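Local coordinates for shikimate dehydrogenase-like protein HI_0607 (PDB 1NPY), which catalyses, in vitro and with low activity, the NADP(+)-dependent oxidation of shikimate to 3-dehydroshikimate, although shikimate may not be its biological substrate, at residues A[7-12]-A[248-253]; A[51-56]-A[95-100]; A[65-70]-A[101-106]. One frame throughout, in Å; residues are numbered along the deposited sequence.

Contacts 1 and 2 both reach the mixed sheet of the substrate-binding domain, contact 1 where helix 235-251 meets strand 7-12 and contact 2 where helix 45-55 meets strand 96-100. Their centres lie about 11 Å apart, and Met-10 SD touches Val-52 CG2 at 4.1 Å. Contact 3, with its centre about 15 Å from the centre of each of the others, holds the inferred catalytic residue Lys-67 and the inferred substrate ligand Asp-103. Strand 96-100 of contact 2 leads, through Asn-101, into helix 102-113 of contact 3. Contact 1 lies farther off, the side chain of Tyr-250 being about 11 Å from those of Lys-67 and Asp-103.

Contact 1: residues A[7-12]-A[248-253]; sequences QLCMSL and ELYTHQ
Cys-9 and Tyr-250 carry this contact almost alone, through a sulfur-aromatic approach. Cys-9 SG stands 4.3 Å from the centroid of the Tyr-250 ring and 41° off the ring normal, an oblique position. It leans on the root of the ring: Cys-9 SG is 3.6 Å from Tyr-250 CD2 and 3.7 Å from Tyr-250 CB, while Cys-9 CB adds a further touch on CD2. With SG turned opposite the carbonyl carbon (chi1 -70°), the sulfur is set against the ring of the helix residue. Tyr-250 takes the same kind of first torsion (chi1 -54°), and the long axis of its ring runs nearly parallel to strand 7-12; Tyr-250 OH ends level with Met-10, 4.5 Å from Met-10 O, and the CB end is left for the sulfur. The contact thus joins the N-terminal strand 7-12 of the substrate-binding domain to the last turn of helix 235-251, which comes back to this sheet from some 236 residues farther along the chain. A small, polarisable cysteine suits a buried place where a broad ring must lie close to the strand, and the ring also rests on Ala-61 of neighbouring strand 59-62. Just beyond, the helix stops: His-252 has positive phi, and Thr-251 OG1 accepts from Gln-253 N at 3.1 Å in an ST turn. Arg-58 holds the same end by hydrogen bonding from NE to the carbonyl oxygen of Tyr-250.

Contact 2: residues A[51-56]-A[95-100]; sequences GVRALG and GFLRAY
The guanidinium of Arg-53 has Leu-97 CD1 over one face and the carbonyl oxygen of Gly-95 at its edge. CD1 sits 3.6 Å above the plane, displaced toward the rim, and its nearest guanidinium atom is Arg-53 NH2, with Leu-97 CG close behind. At the edge, Arg-53 NE donates to Gly-95 O over 2.9 Å; the oxygen lies only 2° out of the guanidinium plane, although the N-H...O angle of 140° makes the bond noticeably bent. Within strand 96-100, Phe-96 CD2 lies 3.8 Å above the centre of the Arg-98 guanidinium. This is helix-on-sheet packing within an alpha/beta domain: the C-terminal end of helix 45-55 lies against the start of strand 96-100, next to the turn from antiparallel strand 89-93. An arginine suits the border of such an interface, since its methylene chain can cover the turn while its head seeks polar partners. Here CG leaves anti to the backbone N, and a bend at chi3 (-62°) brings NE round to the carbonyl. NH2 forms a salt bridge with Asp-75 and a hydrogen bond with Phe-73 O, so both NE and NH2 are engaged, which limits rotation of the group. At Gly-95, phi is positive and a CB would press against the preceding carbonyl oxygen; Arg-53 CG merely passes over its bare CA, 3.9 Å away. Deeper in, buried Val-52 and Leu-97 meet more loosely. The helix closes at Gly-56 in a Schellman motif, where Gly-56 N bonds back to Arg-53 O at 3.2 Å.

Contact 3: residues A[65-70]-A[101-106]; sequences PFKETC and NTDYIA
Lys-67 and Asp-103 bring NZ and OD2 together across the inferred active site of this shikimate dehydrogenase-like enzyme, their side chains crossing at about a right angle. Lys-67 comes from the loop after strand 59-62 and Asp-103 from the first turn of helix 102-113, so the pair spans a loop and a helix start of the probable catalytic cleft between the two domains. The lysine is stretched fully beyond CG, every later torsion near 180°, which carries Lys-67 NZ to Asp-103 OD2; at 3.8 Å this is a long salt bridge. Two waters bridge the gap, each accepting from NZ and donating to OD2. Water 1 lies 2.6 Å from Lys-67 NZ and 2.8 Å from Asp-103 OD2, and water 2 is 2.7 Å from the same OD2. A long side chain suits the lysine's place because, fully extended from the loop, it brings NZ to the aspartate and the waters; lysine is the inferred proton donor or acceptor and aspartate the inferred substrate ligand. The NADP(+) side is near: the side chain of Asp-103 is about 4 Å from that of Met-130, a cofactor-binding residue by similarity. Asn-101, just before the helix, reaches the lysine through water 1. Its ND2 gives hydrogen bonds to water 1 and to Ser-86 O, while the carbonyl caps the helix. Asparagine is well suited to this N-cap position, since its short side chain can fold back onto the first turn: Asn-101 OD1 accepts from Tyr-104 N at 3.1 Å, with a nearly straight N-H...O angle of 167°.

Contact 1: residues A[7-12]-A[248-253]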
loop_
_atom_site.group_PDB
_atom_site.type_symbol
_atom_site.label_atom_id
_atom_site.label_comp_id
_atom_site.label_asym_id
_atom_site.label_seq_id
_atom_site.Cartn_x
_atom_site.Cartn_y
_atom_site.Cartn_z
ATOM N N GLN A 7 24.911 6.361 -0.706
ATOM C CA GLN A 7 23.724 6.971 -0.126
ATOM C C GLN A 7 22.968 5.950 0.723
ATOM O O GLN A 7 22.809 4.814 0.300
ATOM C CB GLN A 7 22.846 7.563 -1.218
ATOM C CG GLN A 7 23.611 8.714 -1.896
ATOM C CD GLN A 7 23.724 8.633 -3.414
ATOM O OE1 GLN A 7 22.920 9.256 -4.114
ATOM N NE2 GLN A 7 24.747 7.927 -3.927
ATOM N N LEU A 8 22.493 6.364 1.893
ATOM C CA LEU A 8 21.658 5.494 2.730
ATOM C C LEU A 8 20.181 5.801 2.516
ATOM O O LEU A 8 19.743 6.959 2.582
ATOM C CB LEU A 8 22.005 5.667 4.201
ATOM C CG LEU A 8 21.148 4.902 5.207
ATOM C CD1 LEU A 8 21.230 3.403 5.045
ATOM C CD2 LEU A 8 21.553 5.322 6.614
ATOM N N CYS A 9 19.412 4.759 2.224
ATOM C CA CYS A 9 17.969 4.835 2.261
ATOM C C CYS A 9 17.534 3.878 3.371
ATOM O O CYS A 9 18.308 2.987 3.773
ATOM C CB CYS A 9 17.301 4.456 0.944
ATOM S SG CYS A 9 17.602 5.707 -0.320
ATOM N N MET A 10 16.349 4.136 3.889
ATOM C CA MET A 10 15.968 3.475 5.136
ATOM C C MET A 10 14.469 3.404 5.364
ATOM O O MET A 10 13.671 3.896 4.557
ATOM C CB MET A 10 16.613 4.247 6.288
ATOM C CG MET A 10 16.138 5.674 6.512
ATOM S SD MET A 10 16.881 6.413 7.964
ATOM C CE MET A 10 15.728 5.826 9.185
ATOM N N SER A 11 14.087 2.751 6.461
ATOM C CA SER A 11 12.692 2.783 6.881
ATOM C C SER A 11 12.649 2.996 8.408
ATOM O O SER A 11 13.623 2.723 9.110
ATOM C CB SER A 11 11.960 1.498 6.532
ATOM O OG SER A 11 12.445 0.371 7.232
ATOM N N LEU A 12 11.509 3.496 8.865
ATOM C CA LEU A 12 11.228 3.663 10.288
ATOM C C LEU A 12 9.889 3.015 10.583
ATOM O O LEU A 12 8.896 3.357 9.956
ATOM C CB LEU A 12 11.150 5.145 10.667
ATOM C CG LEU A 12 12.452 5.913 10.807
ATOM C CD1 LEU A 12 12.124 7.385 10.881
ATOM C CD2 LEU A 12 13.270 5.496 12.044
ATOM N N GLU A 248 12.153 4.187 -7.056
ATOM C CA GLU A 248 12.262 5.128 -8.166
ATOM C C GLU A 248 12.361 6.568 -7.649
ATOM O O GLU A 248 13.130 7.378 -8.160
ATOM C CB GLU A 248 11.095 4.994 -9.147
ATOM C CG GLU A 248 11.293 5.823 -10.411
ATOM C CD GLU A 248 10.133 5.661 -11.381
ATOM O OE1 GLU A 248 9.941 6.485 -12.308
ATOM O OE2 GLU A 248 9.403 4.664 -11.211
ATOM N N LEU A 249 11.631 6.891 -6.595
ATOM C CA LEU A 249 11.753 8.215 -6.001
ATOM C C LEU A 249 13.168 8.466 -5.470
ATOM O O LEU A 249 13.721 9.557 -5.597
ATOM C CB LEU A 249 10.714 8.397 -4.911
ATOM C CG LEU A 249 9.308 8.682 -5.422
ATOM C CD1 LEU A 249 8.268 8.471 -4.335
ATOM C CD2 LEU A 249 9.150 10.079 -6.000
ATOM N N TYR A 250 13.742 7.460 -4.829
ATOM C CA TYR A 250 15.042 7.673 -4.187
ATOM C C TYR A 250 16.192 7.715 -5.198
ATOM O O TYR A 250 17.124 8.493 -5.012
ATOM C CB TYR A 250 15.369 6.588 -3.174
ATOM C CG TYR A 250 14.345 6.316 -2.081
ATOM C CD1 TYR A 250 13.471 7.285 -1.615
ATOM C CD2 TYR A 250 14.284 5.067 -1.501
ATOM C CE1 TYR A 250 12.537 6.984 -0.627
ATOM C CE2 TYR A 250 13.349 4.743 -0.527
ATOM C CZ TYR A 250 12.499 5.731 -0.074
ATOM O OH TYR A 250 11.570 5.401 0.881
ATOM N N THR A 251 16.158 6.843 -6.208
ATOM C CA THR A 251 17.319 6.607 -7.078
ATOM C C THR A 251 17.214 7.235 -8.474
ATOM O O THR A 251 18.185 7.234 -9.228
ATOM C CB THR A 251 17.511 5.134 -7.366
ATOM O OG1 THR A 251 16.369 4.661 -8.103
ATOM C CG2 THR A 251 17.598 4.301 -6.089
ATOM N N HIS A 252 16.002 7.613 -8.845
ATOM C CA HIS A 252 15.657 8.065 -10.197
ATOM C C HIS A 252 15.778 7.004 -11.283
ATOM O O HIS A 252 15.888 7.312 -12.472
ATOM C CB HIS A 252 16.454 9.306 -10.601
ATOM C CG HIS A 252 16.134 10.489 -9.746
ATOM N ND1 HIS A 252 17.099 11.206 -9.077
ATOM C CD2 HIS A 252 14.941 11.004 -9.373
ATOM C CE1 HIS A 252 16.512 12.162 -8.382
ATOM N NE2 HIS A 252 15.205 12.060 -8.537
ATOM N N GLN A 253 15.714 5.742 -10.887
ATOM C CA GLN A 253 15.638 4.599 -11.790
ATOM C C GLN A 253 14.472 3.678 -11.426
ATOM O O GLN A 253 14.337 3.253 -10.273
ATOM C CB GLN A 253 16.927 3.779 -11.756
ATOM C CG GLN A 253 18.107 4.473 -12.434
ATOM C CD GLN A 253 19.360 3.614 -12.527
ATOM O OE1 GLN A 253 19.280 2.462 -12.972
ATOM N NE2 GLN A 253 20.520 4.198 -12.217
#

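Contact 2: residues A[51-56]-A[95-100]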
loop_
_atom_site.group_PDB
_atom_site.type_symbol
_atom_site.label_atom_id
_atom_site.label_comp_id
_atom_site.label_asym_id
_atom_site.label_seq_id
_atom_site.Cartn_x
_atom_site.Cartn_y
_atom_site.Cartn_z
ATOM N N GLY A 51 16.938 13.904 12.171
ATOM C CA GLY A 51 18.147 13.144 11.897
ATOM C C GLY A 51 18.353 12.774 10.441
ATOM O O GLY A 51 19.479 12.894 9.942
ATOM N N VAL A 52 17.282 12.334 9.787
ATOM C CA VAL A 52 17.295 11.973 8.374
ATOM C C VAL A 52 17.780 13.196 7.617
ATOM O O VAL A 52 18.686 13.126 6.798
ATOM C CB VAL A 52 15.876 11.567 7.885
ATOM C CG1 VAL A 52 15.709 11.602 6.352
ATOM C CG2 VAL A 52 15.493 10.223 8.446
ATOM N N ARG A 53 17.221 14.367 7.905
ATOM C CA ARG A 53 17.690 15.585 7.244
ATOM C C ARG A 53 19.143 15.949 7.560
ATOM O O ARG A 53 19.928 16.207 6.649
ATOM C CB ARG A 53 16.746 16.764 7.550
ATOM C CG ARG A 53 17.220 18.069 6.914
ATOM C CD ARG A 53 16.444 19.258 7.359
ATOM N NE ARG A 53 15.026 19.172 7.007
ATOM C CZ ARG A 53 14.032 18.964 7.856
ATOM N NH1 ARG A 53 14.255 18.768 9.142
ATOM N NH2 ARG A 53 12.770 18.939 7.431
ATOM N N ALA A 54 19.525 15.960 8.835
ATOM C CA ALA A 54 20.831 16.419 9.269
ATOM C C ALA A 54 21.966 15.531 8.771
ATOM O O ALA A 54 23.047 16.031 8.463
ATOM C CB ALA A 54 20.897 16.534 10.799
ATOM N N LEU A 55 21.681 14.241 8.633
ATOM C CA LEU A 55 22.688 13.274 8.220
ATOM C C LEU A 55 22.739 13.081 6.720
ATOM O O LEU A 55 23.614 12.379 6.228
ATOM C CB LEU A 55 22.427 11.934 8.895
ATOM C CG LEU A 55 22.546 11.923 10.418
ATOM C CD1 LEU A 55 22.102 10.592 10.973
ATOM C CD2 LEU A 55 23.946 12.244 10.895
ATOM N N GLY A 56 21.850 13.746 5.991
ATOM C CA GLY A 56 21.827 13.617 4.549
ATOM C C GLY A 56 21.389 12.245 4.069
ATOM O O GLY A 56 21.741 11.840 2.964
ATOM N N GLY A 95 18.211 18.517 1.867
ATOM C CA GLY A 95 17.682 18.989 3.128
ATOM C C GLY A 95 16.200 19.312 3.126
ATOM O O GLY A 95 15.687 19.591 4.202
ATOM N N PHE A 96 15.517 19.260 1.980
ATOM C CA PHE A 96 14.110 19.604 1.836
ATOM C C PHE A 96 13.376 18.274 1.739
ATOM O O PHE A 96 13.600 17.531 0.797
ATOM C CB PHE A 96 13.884 20.449 0.576
ATOM C CG PHE A 96 12.533 21.068 0.465
ATOM C CD1 PHE A 96 12.179 22.215 1.145
ATOM C CD2 PHE A 96 11.597 20.492 -0.370
ATOM C CE1 PHE A 96 10.909 22.760 0.996
ATOM C CE2 PHE A 96 10.360 21.039 -0.533
ATOM C CZ PHE A 96 10.009 22.186 0.141
ATOM N N LEU A 97 12.624 17.929 2.784
ATOM C CA LEU A 97 11.961 16.636 2.866
ATOM C C LEU A 97 10.571 16.663 2.247
ATOM O O LEU A 97 9.633 17.245 2.797
ATOM C CB LEU A 97 11.841 16.171 4.317
ATOM C CG LEU A 97 13.129 16.106 5.146
ATOM C CD1 LEU A 97 12.981 15.494 6.530
ATOM C CD2 LEU A 97 14.198 15.339 4.390
ATOM N N ARG A 98 10.432 15.905 1.165
ATOM C CA ARG A 98 9.192 15.797 0.415
ATOM C C ARG A 98 8.547 14.448 0.759
ATOM O O ARG A 98 9.237 13.434 0.925
ATOM C CB ARG A 98 9.428 15.891 -1.091
ATOM C CG ARG A 98 10.115 17.157 -1.588
ATOM C CD ARG A 98 10.091 17.288 -3.109
ATOM N NE ARG A 98 10.332 18.663 -3.565
ATOM C CZ ARG A 98 11.503 19.171 -3.928
ATOM N NH1 ARG A 98 12.596 18.435 -3.893
ATOM N NH2 ARG A 98 11.601 20.429 -4.351
ATOM N N ALA A 99 7.241 14.497 0.975
ATOM C CA ALA A 99 6.468 13.378 1.512
ATOM C C ALA A 99 5.492 12.876 0.460
ATOM O O ALA A 99 4.773 13.686 -0.116
ATOM C CB ALA A 99 5.679 13.836 2.729
ATOM N N TYR A 100 5.384 11.551 0.339
ATOM C CA TYR A 100 4.497 10.865 -0.599
ATOM C C TYR A 100 3.799 9.691 0.088
ATOM O O TYR A 100 4.136 9.289 1.196
ATOM C CB TYR A 100 5.305 10.273 -1.766
ATOM C CG TYR A 100 6.131 11.289 -2.519
ATOM C CD1 TYR A 100 5.660 11.895 -3.681
ATOM C CD2 TYR A 100 7.381 11.667 -2.047
ATOM C CE1 TYR A 100 6.440 12.851 -4.333
ATOM C CE2 TYR A 100 8.175 12.598 -2.713
ATOM C CZ TYR A 100 7.698 13.177 -3.860
ATOM O OH TYR A 100 8.471 14.129 -4.500
#

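Contact 3: residues A[65-70]-A[101-106]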
loop_
_atom_site.group_PDB
_atom_site.type_symbol
_atom_site.label_atom_id
_atom_site.label_comp_id
_atom_site.label_asym_id
_atom_site.label_seq_id
_atom_site.Cartn_x
_atom_site.Cartn_y
_atom_site.Cartn_z
ATOM N N PRO A 65 4.057 3.139 13.873
ATOM C CA PRO A 65 2.990 4.118 14.112
ATOM C C PRO A 65 3.309 5.575 13.805
ATOM O O PRO A 65 2.898 6.484 14.515
ATOM C CB PRO A 65 2.807 3.992 15.624
ATOM C CG PRO A 65 4.202 3.832 16.110
ATOM C CD PRO A 65 4.926 3.011 15.058
ATOM N N PHE A 66 4.031 5.809 12.722
ATOM C CA PHE A 66 4.614 7.114 12.438
ATOM C C PHE A 66 4.068 7.799 11.190
ATOM O O PHE A 66 4.610 8.837 10.828
ATOM C CB PHE A 66 6.125 6.965 12.259
ATOM C CG PHE A 66 6.822 6.260 13.391
ATOM C CD1 PHE A 66 6.679 6.716 14.696
ATOM C CD2 PHE A 66 7.669 5.190 13.145
ATOM C CE1 PHE A 66 7.336 6.057 15.745
ATOM C CE2 PHE A 66 8.348 4.550 14.181
ATOM C CZ PHE A 66 8.183 5.005 15.480
ATOM N N LYS A 67 3.063 7.241 10.516
ATOM C CA LYS A 67 2.665 7.722 9.195
ATOM C C LYS A 67 1.977 9.078 9.280
ATOM O O LYS A 67 2.024 9.883 8.333
ATOM C CB LYS A 67 1.768 6.699 8.485
ATOM C CG LYS A 67 2.468 5.409 8.068
ATOM C CD LYS A 67 1.504 4.632 7.166
ATOM C CE LYS A 67 2.103 3.357 6.616
ATOM N NZ LYS A 67 0.990 2.657 5.921
ATOM N N GLU A 68 1.380 9.368 10.435
ATOM C CA GLU A 68 0.885 10.721 10.673
ATOM C C GLU A 68 1.767 11.593 11.565
ATOM O O GLU A 68 1.923 12.789 11.313
ATOM C CB GLU A 68 -0.535 10.684 11.234
ATOM C CG GLU A 68 -1.514 9.956 10.336
ATOM C CD GLU A 68 -1.448 8.445 10.430
ATOM O OE1 GLU A 68 -1.220 7.915 11.543
ATOM O OE2 GLU A 68 -1.631 7.791 9.367
ATOM N N THR A 69 2.352 10.997 12.597
ATOM C CA THR A 69 3.221 11.769 13.494
ATOM C C THR A 69 4.495 12.313 12.864
ATOM O O THR A 69 5.051 13.271 13.393
ATOM C CB THR A 69 3.564 11.027 14.808
ATOM O OG1 THR A 69 4.263 9.803 14.542
ATOM C CG2 THR A 69 2.294 10.629 15.575
ATOM N N CYS A 70 4.972 11.732 11.756
ATOM C CA CYS A 70 6.104 12.308 11.060
ATOM C C CYS A 70 5.784 13.637 10.359
ATOM O O CYS A 70 6.689 14.391 10.024
ATOM C CB CYS A 70 6.661 11.333 10.006
ATOM S SG CYS A 70 5.640 11.032 8.549
ATOM N N ASN A 101 2.762 9.190 -0.571
ATOM C CA ASN A 101 2.166 7.937 -0.139
ATOM C C ASN A 101 2.104 6.975 -1.317
ATOM O O ASN A 101 1.195 7.045 -2.131
ATOM C CB ASN A 101 0.829 8.111 0.560
ATOM C CG ASN A 101 0.417 6.833 1.250
ATOM O OD1 ASN A 101 0.328 5.815 0.587
ATOM N ND2 ASN A 101 0.282 6.859 2.573
ATOM N N THR A 102 3.053 6.044 -1.354
ATOM C CA THR A 102 3.130 5.088 -2.450
ATOM C C THR A 102 2.138 3.936 -2.351
ATOM O O THR A 102 1.926 3.245 -3.341
ATOM C CB THR A 102 4.530 4.529 -2.687
ATOM O OG1 THR A 102 5.007 3.859 -1.517
ATOM C CG2 THR A 102 5.527 5.597 -3.043
ATOM N N ASP A 103 1.495 3.732 -1.207
ATOM C CA ASP A 103 0.352 2.835 -1.200
ATOM C C ASP A 103 -0.785 3.388 -2.068
ATOM O O ASP A 103 -1.344 2.664 -2.892
ATOM C CB ASP A 103 -0.147 2.627 0.217
ATOM C CG ASP A 103 0.745 1.709 1.016
ATOM O OD1 ASP A 103 1.370 0.760 0.476
ATOM O OD2 ASP A 103 0.777 1.859 2.252
ATOM N N TYR A 104 -1.112 4.666 -1.883
ATOM C CA TYR A 104 -2.076 5.349 -2.727
ATOM C C TYR A 104 -1.654 5.291 -4.201
ATOM O O TYR A 104 -2.450 4.930 -5.073
ATOM C CB TYR A 104 -2.259 6.790 -2.223
ATOM C CG TYR A 104 -3.056 7.659 -3.164
ATOM C CD1 TYR A 104 -4.449 7.682 -3.109
ATOM C CD2 TYR A 104 -2.423 8.404 -4.164
ATOM C CE1 TYR A 104 -5.181 8.419 -4.028
ATOM C CE2 TYR A 104 -3.155 9.159 -5.058
ATOM C CZ TYR A 104 -4.529 9.173 -4.978
ATOM O OH TYR A 104 -5.235 9.922 -5.903
ATOM N N ILE A 105 -0.404 5.643 -4.492
ATOM C CA ILE A 105 0.087 5.615 -5.870
ATOM C C ILE A 105 -0.063 4.212 -6.451
ATOM O O ILE A 105 -0.499 4.064 -7.594
ATOM C CB ILE A 105 1.522 6.157 -5.973
ATOM C CG1 ILE A 105 1.588 7.615 -5.516
ATOM C CG2 ILE A 105 2.071 6.102 -7.394
ATOM C CD1 ILE A 105 2.987 8.122 -5.317
ATOM N N ALA A 106 0.336 3.190 -5.702
ATOM C CA ALA A 106 0.253 1.808 -6.181
ATOM C C ALA A 106 -1.174 1.405 -6.521
ATOM O O ALA A 106 -1.396 0.725 -7.530
ATOM C CB ALA A 106 0.855 0.825 -5.164
HETATM O O HOH W 1 0.290 4.079 3.862
HETATM O O HOH W 2 0.920 0.032 4.250
#